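Local coordinates for malic enzyme (PDB 3NV9), which probably catalyses the oxidative decarboxylation of malate to pyruvate with NAD or NADP as electron acceptor, at residues A[205-210]-A[386-391]. Sequence-based numbering, arbitrary orientation.
Sequences GLLNAL and ASRALA
Asn208 and Ala391 mark the nearest backbone approach of segments 205-210 and 386-391, each part of a longer helix in the Rossmann-type NAD-binding domain, their CA atoms 6.1 Å apart. The segment axes come within 9.0 Å and run in broadly the same direction, crossing at -47°. Segment 205-210 belongs to helix 193-213, which also touches strand 322-325 of the domain's mixed sheet through Ala209 and Leu210; segment 386-391 belongs to helix 380-396, whose Ala386, Ala389 and Leu390 pack against helix 413-428.

The apolar part of the interface is small. The methyl of Ala391 points at the opposing helix and meets the base of the Leu207 side chain, CB to CB at 4.1 Å. Further out, Leu207 CD1 approaches Arg388 NH1 at 4.2 Å, the leucine meeting the guanidinium obliquely. The CA-CB bond of Arg388 points away from segment 205-210, but the chain, extended from CG to NE, carries the guanidinium to the more exposed border of the contact. Ser387 OG is hydrogen-bonded to Ser200 O, earlier on helix 193-213, and to Ala383 O of its own helix.

The polar link is made by buried Asn208. Its ND2 also donates to Ile404 O, so two main-chain carbonyls grip the amide and would fix its rotation. Across the helices, ND2 donates to Ala391 O at 2.9 Å in a nearly straight bond (173° at the hydrogen), with the acceptor oxygen almost exactly in the Asn208 amide plane and ND2 tilted 21° from the plane of the Ala391 carbonyl.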
loop_
_atom_site.group_PDB
_atom_site.type_symbol
_atom_site.label_atom_id
_atom_site.label_comp_id
_atom_site.label_asym_id
_atom_site.label_seq_id
_atom_site.Cartn_x
_atom_site.Cartn_y
_atom_site.Cartn_z
ATOM N N GLY A 205 -26.043 -15.316 8.802
ATOM C CA GLY A 205 -27.184 -15.741 7.962
ATOM C C GLY A 205 -27.984 -16.909 8.542
ATOM O O GLY A 205 -29.205 -16.892 8.600
ATOM N N LEU A 206 -27.271 -17.927 8.990
ATOM C CA LEU A 206 -27.866 -19.069 9.671
ATOM C C LEU A 206 -28.762 -18.632 10.849
ATOM O O LEU A 206 -29.864 -19.150 11.014
ATOM C CB LEU A 206 -26.723 -19.959 10.204
ATOM C CG LEU A 206 -27.123 -21.222 10.955
ATOM C CD1 LEU A 206 -27.815 -22.207 10.045
ATOM C CD2 LEU A 206 -25.870 -21.806 11.553
ATOM N N LEU A 207 -28.262 -17.704 11.672
ATOM C CA LEU A 207 -29.020 -17.198 12.832
ATOM C C LEU A 207 -30.373 -16.701 12.395
ATOM O O LEU A 207 -31.391 -17.155 12.908
ATOM C CB LEU A 207 -28.250 -16.094 13.576
ATOM C CG LEU A 207 -27.080 -16.615 14.413
ATOM C CD1 LEU A 207 -26.353 -15.468 15.032
ATOM C CD2 LEU A 207 -27.524 -17.628 15.505
ATOM N N ASN A 208 -30.399 -15.823 11.397
ATOM C CA ASN A 208 -31.679 -15.300 10.892
ATOM C C ASN A 208 -32.552 -16.286 10.127
ATOM O O ASN A 208 -33.782 -16.324 10.320
ATOM C CB ASN A 208 -31.463 -14.053 10.090
ATOM C CG ASN A 208 -31.162 -12.901 10.976
ATOM O OD1 ASN A 208 -31.505 -12.934 12.147
ATOM N ND2 ASN A 208 -30.508 -11.883 10.454
ATOM N N ALA A 209 -31.909 -17.084 9.271
ATOM C CA ALA A 209 -32.531 -18.243 8.629
ATOM C C ALA A 209 -33.228 -19.130 9.664
ATOM O O ALA A 209 -34.389 -19.467 9.502
ATOM C CB ALA A 209 -31.483 -19.026 7.797
ATOM N N LEU A 210 -32.545 -19.474 10.746
ATOM C CA LEU A 210 -33.172 -20.267 11.807
ATOM C C LEU A 210 -34.386 -19.596 12.453
ATOM O O LEU A 210 -35.383 -20.278 12.720
ATOM C CB LEU A 210 -32.170 -20.722 12.864
ATOM C CG LEU A 210 -31.175 -21.782 12.399
ATOM C CD1 LEU A 210 -30.273 -22.038 13.532
ATOM C CD2 LEU A 210 -31.778 -23.117 11.936
ATOM N N ALA A 386 -19.445 -10.311 15.789
ATOM C CA ALA A 386 -19.779 -9.664 14.528
ATOM C C ALA A 386 -20.968 -10.331 13.904
ATOM O O ALA A 386 -21.823 -9.623 13.324
ATOM C CB ALA A 386 -18.590 -9.627 13.543
ATOM N N SER A 387 -21.065 -11.668 14.025
ATOM C CA SER A 387 -22.217 -12.398 13.487
ATOM C C SER A 387 -23.505 -11.965 14.141
ATOM O O SER A 387 -24.510 -11.798 13.465
ATOM C CB SER A 387 -22.132 -13.910 13.699
ATOM O OG SER A 387 -20.914 -14.448 13.346
ATOM N N ARG A 388 -23.503 -11.811 15.458
ATOM C CA ARG A 388 -24.771 -11.462 16.139
ATOM C C ARG A 388 -25.132 -10.056 15.758
ATOM O O ARG A 388 -26.276 -9.802 15.460
ATOM C CB ARG A 388 -24.702 -11.603 17.653
ATOM C CG ARG A 388 -24.438 -13.035 18.159
ATOM C CD ARG A 388 -24.440 -13.097 19.723
ATOM N NE ARG A 388 -24.072 -14.439 20.193
ATOM C CZ ARG A 388 -24.740 -15.573 19.923
ATOM N NH1 ARG A 388 -25.856 -15.564 19.193
ATOM N NH2 ARG A 388 -24.283 -16.734 20.399
ATOM N N ALA A 389 -24.139 -9.162 15.727
ATOM C CA ALA A 389 -24.334 -7.771 15.325
ATOM C C ALA A 389 -24.925 -7.690 13.925
ATOM O O ALA A 389 -25.837 -6.876 13.671
ATOM C CB ALA A 389 -23.011 -7.014 15.375
ATOM N N LEU A 390 -24.403 -8.525 13.004
ATOM C CA LEU A 390 -24.851 -8.508 11.593
ATOM C C LEU A 390 -26.276 -9.031 11.485
ATOM O O LEU A 390 -27.126 -8.468 10.781
ATOM C CB LEU A 390 -23.904 -9.330 10.668
ATOM C CG LEU A 390 -24.312 -9.443 9.204
ATOM C CD1 LEU A 390 -24.598 -8.097 8.595
ATOM C CD2 LEU A 390 -23.216 -10.149 8.364
ATOM N N ALA A 391 -26.516 -10.145 12.151
ATOM C CA ALA A 391 -27.818 -10.769 12.141
ATOM C C ALA A 391 -28.852 -9.866 12.830
ATOM O O ALA A 391 -29.924 -9.689 12.310
ATOM C CB ALA A 391 -27.733 -12.074 12.844
#